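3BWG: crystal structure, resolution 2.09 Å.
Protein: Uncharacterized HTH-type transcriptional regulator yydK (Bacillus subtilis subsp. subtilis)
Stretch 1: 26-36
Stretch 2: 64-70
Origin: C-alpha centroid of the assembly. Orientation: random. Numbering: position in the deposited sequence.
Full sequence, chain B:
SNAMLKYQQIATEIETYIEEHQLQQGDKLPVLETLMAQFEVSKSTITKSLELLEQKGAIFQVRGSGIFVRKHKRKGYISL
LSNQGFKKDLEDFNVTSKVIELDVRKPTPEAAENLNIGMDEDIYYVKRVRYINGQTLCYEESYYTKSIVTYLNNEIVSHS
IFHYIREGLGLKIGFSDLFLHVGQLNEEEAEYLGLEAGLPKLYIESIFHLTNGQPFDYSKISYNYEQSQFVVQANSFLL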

ATOM      1  N   GLY B  26      -8.445   1.780 -16.942  1.00 31.65           N
ATOM      2  CA  GLY B  26      -8.373   2.665 -18.099  1.00 33.22           C
ATOM      3  C   GLY B  26      -9.605   2.701 -19.022  1.00 34.32           C
ATOM      4  O   GLY B  26      -9.734   3.604 -19.849  1.00 34.19           O
ATOM      5  N   ASP B  27     -10.490   1.713 -18.904  1.00 34.63           N
ATOM      6  CA  ASP B  27     -11.742   1.709 -19.635  1.00 35.78           C
ATOM      7  C   ASP B  27     -12.661   2.860 -19.180  1.00 38.59           C
ATOM      8  O   ASP B  27     -12.739   3.188 -17.996  1.00 37.48           O
ATOM      9  N   LYS B  28     -13.329   3.477 -20.148  1.00 39.84           N
ATOM     10  CA  LYS B  28     -14.150   4.636 -19.904  1.00 41.81           C
ATOM     11  C   LYS B  28     -15.514   4.138 -19.446  1.00 42.76           C
ATOM     12  O   LYS B  28     -16.074   3.205 -20.038  1.00 43.26           O
ATOM     13  N   LEU B  29     -16.040   4.735 -18.385  1.00 42.84           N
ATOM     14  CA  LEU B  29     -17.424   4.468 -17.975  1.00 43.44           C
ATOM     15  C   LEU B  29     -18.433   5.374 -18.712  1.00 43.02           C
ATOM     16  O   LEU B  29     -18.042   6.372 -19.347  1.00 42.75           O
ATOM     17  N   PRO B  30     -19.733   5.013 -18.666  1.00 42.82           N
ATOM     18  CA  PRO B  30     -20.761   5.919 -19.185  1.00 41.73           C
ATOM     19  C   PRO B  30     -20.585   7.345 -18.652  1.00 41.25           C
ATOM     20  O   PRO B  30     -20.181   7.541 -17.499  1.00 39.78           O
ATOM     21  N   VAL B  31     -20.883   8.319 -19.510  1.00 40.79           N
ATOM     22  CA  VAL B  31     -20.791   9.736 -19.178  1.00 40.94           C
ATOM     23  C   VAL B  31     -21.896  10.153 -18.179  1.00 40.23           C
ATOM     24  O   VAL B  31     -22.908   9.479 -18.072  1.00 39.57           O
ATOM     25  N   LEU B  32     -21.693  11.240 -17.432  1.00 40.47           N
ATOM     26  CA  LEU B  32     -22.654  11.672 -16.403  1.00 41.91           C
ATOM     27  C   LEU B  32     -24.138  11.523 -16.812  1.00 41.36           C
ATOM     28  O   LEU B  32     -24.928  10.899 -16.098  1.00 41.98           O
ATOM     29  N   GLU B  33     -24.504  12.118 -17.945  1.00 40.17           N
ATOM     30  CA  GLU B  33     -25.886  12.140 -18.396  1.00 40.40           C
ATOM     31  C   GLU B  33     -26.439  10.738 -18.665  1.00 38.81           C
ATOM     32  O   GLU B  33     -27.634  10.516 -18.534  1.00 38.67           O
ATOM     33  N   THR B  34     -25.568   9.792 -19.027  1.00 38.59           N
ATOM     34  CA  THR B  34     -25.975   8.379 -19.256  1.00 37.20           C
ATOM     35  C   THR B  34     -26.314   7.676 -17.942  1.00 36.30           C
ATOM     36  O   THR B  34     -27.305   6.953 -17.836  1.00 35.59           O
ATOM     37  N   LEU B  35     -25.496   7.948 -16.933  1.00 36.62           N
ATOM     38  CA  LEU B  35     -25.708   7.425 -15.593  1.00 36.79           C
ATOM     39  C   LEU B  35     -26.958   7.988 -14.959  1.00 36.61           C
ATOM     40  O   LEU B  35     -27.755   7.239 -14.388  1.00 37.15           O
HETATM   41  N   MSE B  36     -27.139   9.308 -15.053  1.00 37.22           N
HETATM   42  CA  MSE B  36     -28.377   9.928 -14.594  1.00 38.02           C
HETATM   43  C   MSE B  36     -29.566   9.231 -15.211  1.00 37.33           C
HETATM   44  O   MSE B  36     -30.463   8.812 -14.502  1.00 36.62           O
ATOM     45  N   GLY B  64     -12.187  17.004 -18.527  1.00 51.03           N
ATOM     46  CA  GLY B  64     -11.999  17.177 -19.953  1.00 50.54           C
ATOM     47  C   GLY B  64     -12.382  15.948 -20.762  1.00 49.83           C
ATOM     48  O   GLY B  64     -12.977  16.073 -21.841  1.00 49.81           O
ATOM     49  N   SER B  65     -12.065  14.761 -20.243  1.00 48.66           N
ATOM     50  CA  SER B  65     -12.228  13.546 -21.034  1.00 47.93           C
ATOM     51  C   SER B  65     -13.014  12.367 -20.417  1.00 46.69           C
ATOM     52  O   SER B  65     -13.537  11.544 -21.170  1.00 46.71           O
ATOM     53  N   GLY B  66     -13.095  12.255 -19.089  1.00 44.65           N
ATOM     54  CA  GLY B  66     -14.027  11.300 -18.515  1.00 41.87           C
ATOM     55  C   GLY B  66     -13.821  10.599 -17.187  1.00 40.61           C
ATOM     56  O   GLY B  66     -13.011  11.006 -16.375  1.00 40.27           O
ATOM     57  N   ILE B  67     -14.632   9.553 -16.984  1.00 39.72           N
ATOM     58  CA  ILE B  67     -14.618   8.684 -15.810  1.00 38.25           C
ATOM     59  C   ILE B  67     -14.102   7.343 -16.279  1.00 37.25           C
ATOM     60  O   ILE B  67     -14.642   6.804 -17.237  1.00 36.20           O
ATOM     61  N   PHE B  68     -13.076   6.818 -15.592  1.00 36.77           N
ATOM     62  CA  PHE B  68     -12.365   5.593 -15.992  1.00 36.30           C
ATOM     63  C   PHE B  68     -12.235   4.580 -14.847  1.00 35.30           C
ATOM     64  O   PHE B  68     -12.204   4.953 -13.680  1.00 36.08           O
ATOM     65  N   VAL B  69     -12.103   3.303 -15.191  1.00 35.59           N
ATOM     66  CA  VAL B  69     -11.919   2.236 -14.215  1.00 34.40           C
ATOM     67  C   VAL B  69     -10.481   2.372 -13.667  1.00 34.52           C
ATOM     68  O   VAL B  69      -9.540   2.552 -14.438  1.00 31.84           O
ATOM     69  N   ARG B  70     -10.348   2.279 -12.349  1.00 34.44           N
ATOM     70  CA  ARG B  70      -9.113   2.462 -11.624  1.00 36.10           C
ATOM     71  C   ARG B  70      -8.566   1.117 -11.145  1.00 38.63           C
ATOM     72  O   ARG B  70      -7.341   0.925 -11.095  1.00 40.58           O
TER

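Three backbone hydrogen bonds tie the stretches together. Leu 29 N donates to Ile 67 O at 2.7 Å, Gly 26 N to Val 69 O at 2.8 Å, and Val 69 N to Asp 27 O at 2.9 Å. The Leu 29 and Asp 27 bonds flank a single beta bridge between Lys 28 and Phe 68; the Gly 26 bond lies beyond it. Water 1 extends this pattern. It accepts from Ile 67 N at 2.7 Å and donates to Leu 29 O at 3.2 Å, joining two backbone groups that do not meet directly. Lys 28 NZ also lies 2.7 Å from the oxygen of water 1.

The Lys 28 side chain is t at its first three chi angles and runs along the second stretch. Its CE lies 3.2 Å from Ser 65 O, and its NZ 3.9 Å from Gly 66 CA. Gly 66 has no side chain; a CB there would fall 2.6 Å from Lys 28 NZ and clash. Phe 68, an m rotamer, points sideways. Its ring takes Lys 28 CG at 3.7 Å from CE1. Gly 26 O sits at the ring edge, 3.2 Å from Phe 68 CD1. Lys 28 NZ is 5.7 Å from the ring centroid, at most a weak cation-pi attraction.

The apolar packing centers on Leu 29, which is buried and points toward the second stretch with chi1 m. Its CD1 lies 3.8 Å from Ile 67 CG2 and 3.8 Å from Val 69 CG2, so one methyl touches both side chains. Val 69 is t. Ile 67 has chi1 m and loses the most area to the other stretch. Its CD1 reaches Pro 30 O at 3.4 Å and Leu 35 CD1 at 4.1 Å. Leu 35, with chi1 m and chi2 t, points toward the strand from the helix. Pro 30 and Val 31 point away.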

ATOM      1  CB  ASP B  27     -12.458   0.379 -19.468  1.00 35.89           C
ATOM      2  CG  ASP B  27     -11.787  -0.760 -20.253  1.00 35.68           C
ATOM      3  OD1 ASP B  27     -10.991  -0.495 -21.170  1.00 36.10           O
ATOM      4  OD2 ASP B  27     -12.043  -1.927 -19.942  1.00 35.09           O
ATOM      5  CB  LYS B  28     -14.292   5.426 -21.209  1.00 42.48           C
ATOM      6  CG  LYS B  28     -14.582   6.908 -21.035  1.00 42.73           C
ATOM      7  CD  LYS B  28     -14.692   7.598 -22.387  1.00 42.36           C
ATOM      8  CE  LYS B  28     -15.173   9.026 -22.231  1.00 42.58           C
ATOM      9  NZ  LYS B  28     -16.086   9.142 -21.074  1.00 42.73           N
ATOM     10  CB  LEU B  29     -17.558   4.600 -16.449  1.00 45.34           C
ATOM     11  CG  LEU B  29     -16.804   3.427 -15.811  1.00 47.13           C
ATOM     12  CD1 LEU B  29     -15.788   3.843 -14.714  1.00 47.90           C
ATOM     13  CD2 LEU B  29     -17.776   2.379 -15.307  1.00 48.47           C
ATOM     14  CB  PRO B  30     -22.053   5.303 -18.660  1.00 42.07           C
ATOM     15  CG  PRO B  30     -21.765   3.843 -18.644  1.00 42.93           C
ATOM     16  CD  PRO B  30     -20.321   3.751 -18.178  1.00 42.67           C
ATOM     17  CB  VAL B  31     -20.742  10.581 -20.490  1.00 41.51           C
ATOM     18  CG1 VAL B  31     -22.147  10.813 -21.096  1.00 41.49           C
ATOM     19  CG2 VAL B  31     -20.024  11.880 -20.266  1.00 43.60           C
ATOM     20  CB  LEU B  32     -22.397  13.128 -15.996  1.00 43.70           C
ATOM     21  CG  LEU B  32     -22.273  13.480 -14.500  1.00 45.17           C
ATOM     22  CD1 LEU B  32     -21.861  14.953 -14.307  1.00 45.29           C
ATOM     23  CD2 LEU B  32     -23.510  13.190 -13.686  1.00 44.05           C
ATOM     24  CB  GLU B  33     -26.044  13.035 -19.631  1.00 42.34           C
ATOM     25  CG  GLU B  33     -26.172  14.555 -19.320  1.00 45.25           C
ATOM     26  CD  GLU B  33     -27.611  15.033 -18.962  1.00 46.68           C
ATOM     27  OE1 GLU B  33     -27.752  16.214 -18.538  1.00 47.50           O
ATOM     28  OE2 GLU B  33     -28.591  14.258 -19.102  1.00 47.05           O
ATOM     29  CB  THR B  34     -24.900   7.616 -20.025  1.00 36.96           C
ATOM     30  OG1 THR B  34     -24.631   8.320 -21.239  1.00 37.90           O
ATOM     31  CG2 THR B  34     -25.360   6.178 -20.367  1.00 36.40           C
ATOM     32  CB  LEU B  35     -24.478   7.699 -14.709  1.00 36.89           C
ATOM     33  CG  LEU B  35     -23.168   7.076 -15.203  1.00 36.53           C
ATOM     34  CD1 LEU B  35     -21.953   7.600 -14.383  1.00 34.92           C
ATOM     35  CD2 LEU B  35     -23.276   5.524 -15.230  1.00 36.20           C
HETATM   36  CB  MSE B  36     -28.428  11.401 -14.962  1.00 38.21           C
HETATM   37  CG  MSE B  36     -27.525  12.251 -14.101  1.00 40.36           C
HETATM   38 SE   MSE B  36     -27.443  14.004 -14.914  0.80 42.52          SE
HETATM   39  CE  MSE B  36     -25.718  14.038 -15.698  1.00 42.95           C
ATOM     40  CB  SER B  65     -10.870  13.090 -21.578  1.00 48.10           C
ATOM     41  OG  SER B  65     -10.077  12.576 -20.543  1.00 48.89           O
ATOM     42  CB  ILE B  67     -16.040   8.391 -15.280  1.00 38.20           C
ATOM     43  CG1 ILE B  67     -16.880   9.667 -15.123  1.00 38.58           C
ATOM     44  CG2 ILE B  67     -15.969   7.578 -13.992  1.00 38.42           C
ATOM     45  CD1 ILE B  67     -18.401   9.425 -15.367  1.00 37.68           C
ATOM     46  CB  PHE B  68     -10.956   5.974 -16.513  1.00 36.48           C
ATOM     47  CG  PHE B  68     -10.983   6.910 -17.692  1.00 35.95           C
ATOM     48  CD1 PHE B  68     -11.028   6.407 -18.989  1.00 35.77           C
ATOM     49  CD2 PHE B  68     -10.981   8.294 -17.506  1.00 36.89           C
ATOM     50  CE1 PHE B  68     -11.076   7.259 -20.079  1.00 35.93           C
ATOM     51  CE2 PHE B  68     -11.029   9.151 -18.589  1.00 35.87           C
ATOM     52  CZ  PHE B  68     -11.086   8.642 -19.874  1.00 36.11           C
ATOM     53  CB  VAL B  69     -12.199   0.818 -14.852  1.00 35.79           C
ATOM     54  CG1 VAL B  69     -11.930  -0.326 -13.863  1.00 34.33           C
ATOM     55  CG2 VAL B  69     -13.667   0.707 -15.348  1.00 37.00           C
ATOM     56  CB  ARG B  70      -9.363   3.415 -10.417  1.00 36.08           C
ATOM     57  CG  ARG B  70      -8.210   3.554  -9.362  1.00 35.84           C
ATOM     58  CD  ARG B  70      -6.881   3.994  -9.942  1.00 33.56           C
ATOM     59  NE  ARG B  70      -5.752   3.868  -8.982  1.00 32.51           N
ATOM     60  CZ  ARG B  70      -4.895   2.834  -8.903  1.00 29.94           C
ATOM     61  NH1 ARG B  70      -5.013   1.795  -9.699  1.00 29.48           N
ATOM     62  NH2 ARG B  70      -3.887   2.853  -8.025  1.00 30.36           N
TER
HETATM   63  O   HOH W   1     -16.900   9.179 -18.481  1.00 43.73           O